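Local coordinates for protein MPT synthase subunit 2 (Burkholderia ambifaria, PDB 7L32) that probably catalyses, as the large subunit of molybdopterin synthase, the sulfur transfer that converts precursor Z into molybdopterin during molybdenum cofactor biosynthesis, at residues D123-K126 and T127-F131. Sequence-based numbering, arbitrary orientation.
Sequences DYLK and TEAPF
T127 folds back on D123 in the last turn of helix 111-128, where the chain stops winding and heads through P130 into strand 131-136. The carbonyl oxygen of D123 is gripped twice: T127 OG1 donates to D123 O over 2.9 Å, and T127 N gives the regular i to i+4 helix bond to the same oxygen, the two donors arriving from opposite faces of the carbonyl plane. Threonine suits this buried place because its hydroxyl, flanked by its own N and C at a chi1 of 61°, can turn back to the preceding turn and satisfy its own hydrogen there.

One residue on, E128 N bonds to Y124 O at 2.8 Å, while the aliphatic part of the glutamate rests at the edge of the tyrosine ring, E128 CG lying near the ring plane 3.6 Å from Y124 CE1. E128 is an exposed residue: its methylenes serve the ring while its carboxylate leads off from the contact; beyond, Y124 packs on K72 and I73 of helix 65-80. At A129 the backbone drops out of the helical conformation, yet A129 N still reaches L125 O at 3.0 Å, and its small methyl fits beside L125, whose buried side chain packs on I88 and H90 of strand 85-91.

Further out, D123 OD2 is hydrogen-bonded to W157 NE1, and D123 OD1 forms a salt bridge with R111 NE of the second subunit, tying the helix end to that subunit. A water lies within hydrogen-bonding distance of both L125 O (2.9 Å), already bonded to A129 N, and A129 O (2.7 Å) beyond the helix end.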
loop_
_atom_site.group_PDB
_atom_site.type_symbol
_atom_site.label_atom_id
_atom_site.label_comp_id
_atom_site.label_asym_id
_atom_site.label_seq_id
_atom_site.Cartn_x
_atom_site.Cartn_y
_atom_site.Cartn_z
ATOM N N ASP A 123 2.381 -11.502 -3.595
ATOM C CA ASP A 123 3.046 -12.427 -4.522
ATOM C C ASP A 123 2.703 -13.877 -4.184
ATOM O O ASP A 123 2.416 -14.683 -5.072
ATOM C CB ASP A 123 4.565 -12.246 -4.465
ATOM C CG ASP A 123 5.045 -10.991 -5.182
ATOM O OD1 ASP A 123 4.282 -10.400 -5.985
ATOM O OD2 ASP A 123 6.199 -10.607 -4.920
ATOM N N TYR A 124 2.784 -14.228 -2.901
ATOM C CA TYR A 124 2.514 -15.602 -2.458
ATOM C C TYR A 124 1.037 -15.943 -2.640
ATOM O O TYR A 124 0.687 -17.043 -3.103
ATOM C CB TYR A 124 2.938 -15.707 -0.985
ATOM C CG TYR A 124 3.198 -17.056 -0.344
ATOM C CD1 TYR A 124 2.841 -18.250 -0.964
ATOM C CD2 TYR A 124 3.729 -17.122 0.948
ATOM C CE1 TYR A 124 3.054 -19.484 -0.334
ATOM C CE2 TYR A 124 3.950 -18.355 1.588
ATOM C CZ TYR A 124 3.605 -19.529 0.939
ATOM O OH TYR A 124 3.810 -20.751 1.557
ATOM N N LEU A 125 0.159 -14.994 -2.311
ATOM C CA LEU A 125 -1.275 -15.168 -2.549
ATOM C C LEU A 125 -1.563 -15.460 -4.020
ATOM O O LEU A 125 -2.266 -16.430 -4.357
ATOM C CB LEU A 125 -2.022 -13.901 -2.094
ATOM C CG LEU A 125 -3.552 -13.831 -2.170
ATOM C CD1 LEU A 125 -4.054 -12.785 -1.154
ATOM C CD2 LEU A 125 -4.070 -13.481 -3.577
ATOM N N LYS A 126 -1.035 -14.618 -4.916
ATOM C CA LYS A 126 -1.380 -14.726 -6.337
ATOM C C LYS A 126 -0.833 -16.003 -6.968
ATOM O O LYS A 126 -1.433 -16.541 -7.913
ATOM C CB LYS A 126 -0.876 -13.489 -7.087
ATOM C CG LYS A 126 -1.721 -12.240 -6.829
ATOM C CD LYS A 126 -3.109 -12.387 -7.488
ATOM C CE LYS A 126 -4.015 -11.168 -7.265
ATOM N NZ LYS A 126 -5.377 -11.283 -7.956
ATOM N N THR A 127 0.265 -16.530 -6.443
ATOM C CA THR A 127 0.859 -17.725 -7.018
ATOM C C THR A 127 0.451 -19.007 -6.305
ATOM O O THR A 127 0.498 -20.079 -6.929
ATOM C CB THR A 127 2.396 -17.601 -7.039
ATOM O OG1 THR A 127 2.898 -17.466 -5.700
ATOM C CG2 THR A 127 2.818 -16.375 -7.855
ATOM N N GLU A 128 0.018 -18.948 -5.038
ATOM C CA GLU A 128 -0.222 -20.190 -4.304
ATOM C C GLU A 128 -1.612 -20.379 -3.693
ATOM O O GLU A 128 -1.968 -21.525 -3.396
ATOM C CB GLU A 128 0.823 -20.366 -3.188
ATOM C CG GLU A 128 2.255 -20.547 -3.708
ATOM C CD GLU A 128 2.417 -21.757 -4.610
ATOM O OE1 GLU A 128 1.816 -22.819 -4.317
ATOM O OE2 GLU A 128 3.145 -21.644 -5.622
ATOM N N ALA A 129 -2.389 -19.332 -3.474
ATOM C CA ALA A 129 -3.688 -19.523 -2.813
ATOM C C ALA A 129 -4.676 -20.205 -3.761
ATOM O O ALA A 129 -4.834 -19.764 -4.906
ATOM C CB ALA A 129 -4.266 -18.189 -2.331
ATOM N N PRO A 130 -5.359 -21.278 -3.327
ATOM C CA PRO A 130 -6.268 -22.003 -4.236
ATOM C C PRO A 130 -7.542 -21.246 -4.572
ATOM O O PRO A 130 -8.448 -21.125 -3.737
ATOM C CB PRO A 130 -6.592 -23.294 -3.470
ATOM C CG PRO A 130 -5.536 -23.404 -2.416
ATOM C CD PRO A 130 -5.177 -21.985 -2.051
ATOM N N PHE A 131 -7.621 -20.759 -5.808
ATOM C CA PHE A 131 -8.814 -20.129 -6.361
ATOM C C PHE A 131 -9.012 -20.668 -7.764
ATOM O O PHE A 131 -8.043 -21.064 -8.419
ATOM C CB PHE A 131 -8.693 -18.596 -6.445
ATOM C CG PHE A 131 -8.791 -17.908 -5.119
ATOM C CD1 PHE A 131 -10.026 -17.620 -4.560
ATOM C CD2 PHE A 131 -7.640 -17.551 -4.430
ATOM C CE1 PHE A 131 -10.118 -16.974 -3.327
ATOM C CE2 PHE A 131 -7.718 -16.924 -3.204
ATOM C CZ PHE A 131 -8.961 -16.631 -2.651
HETATM O O HOH W 1 -4.147 -17.568 -6.281
#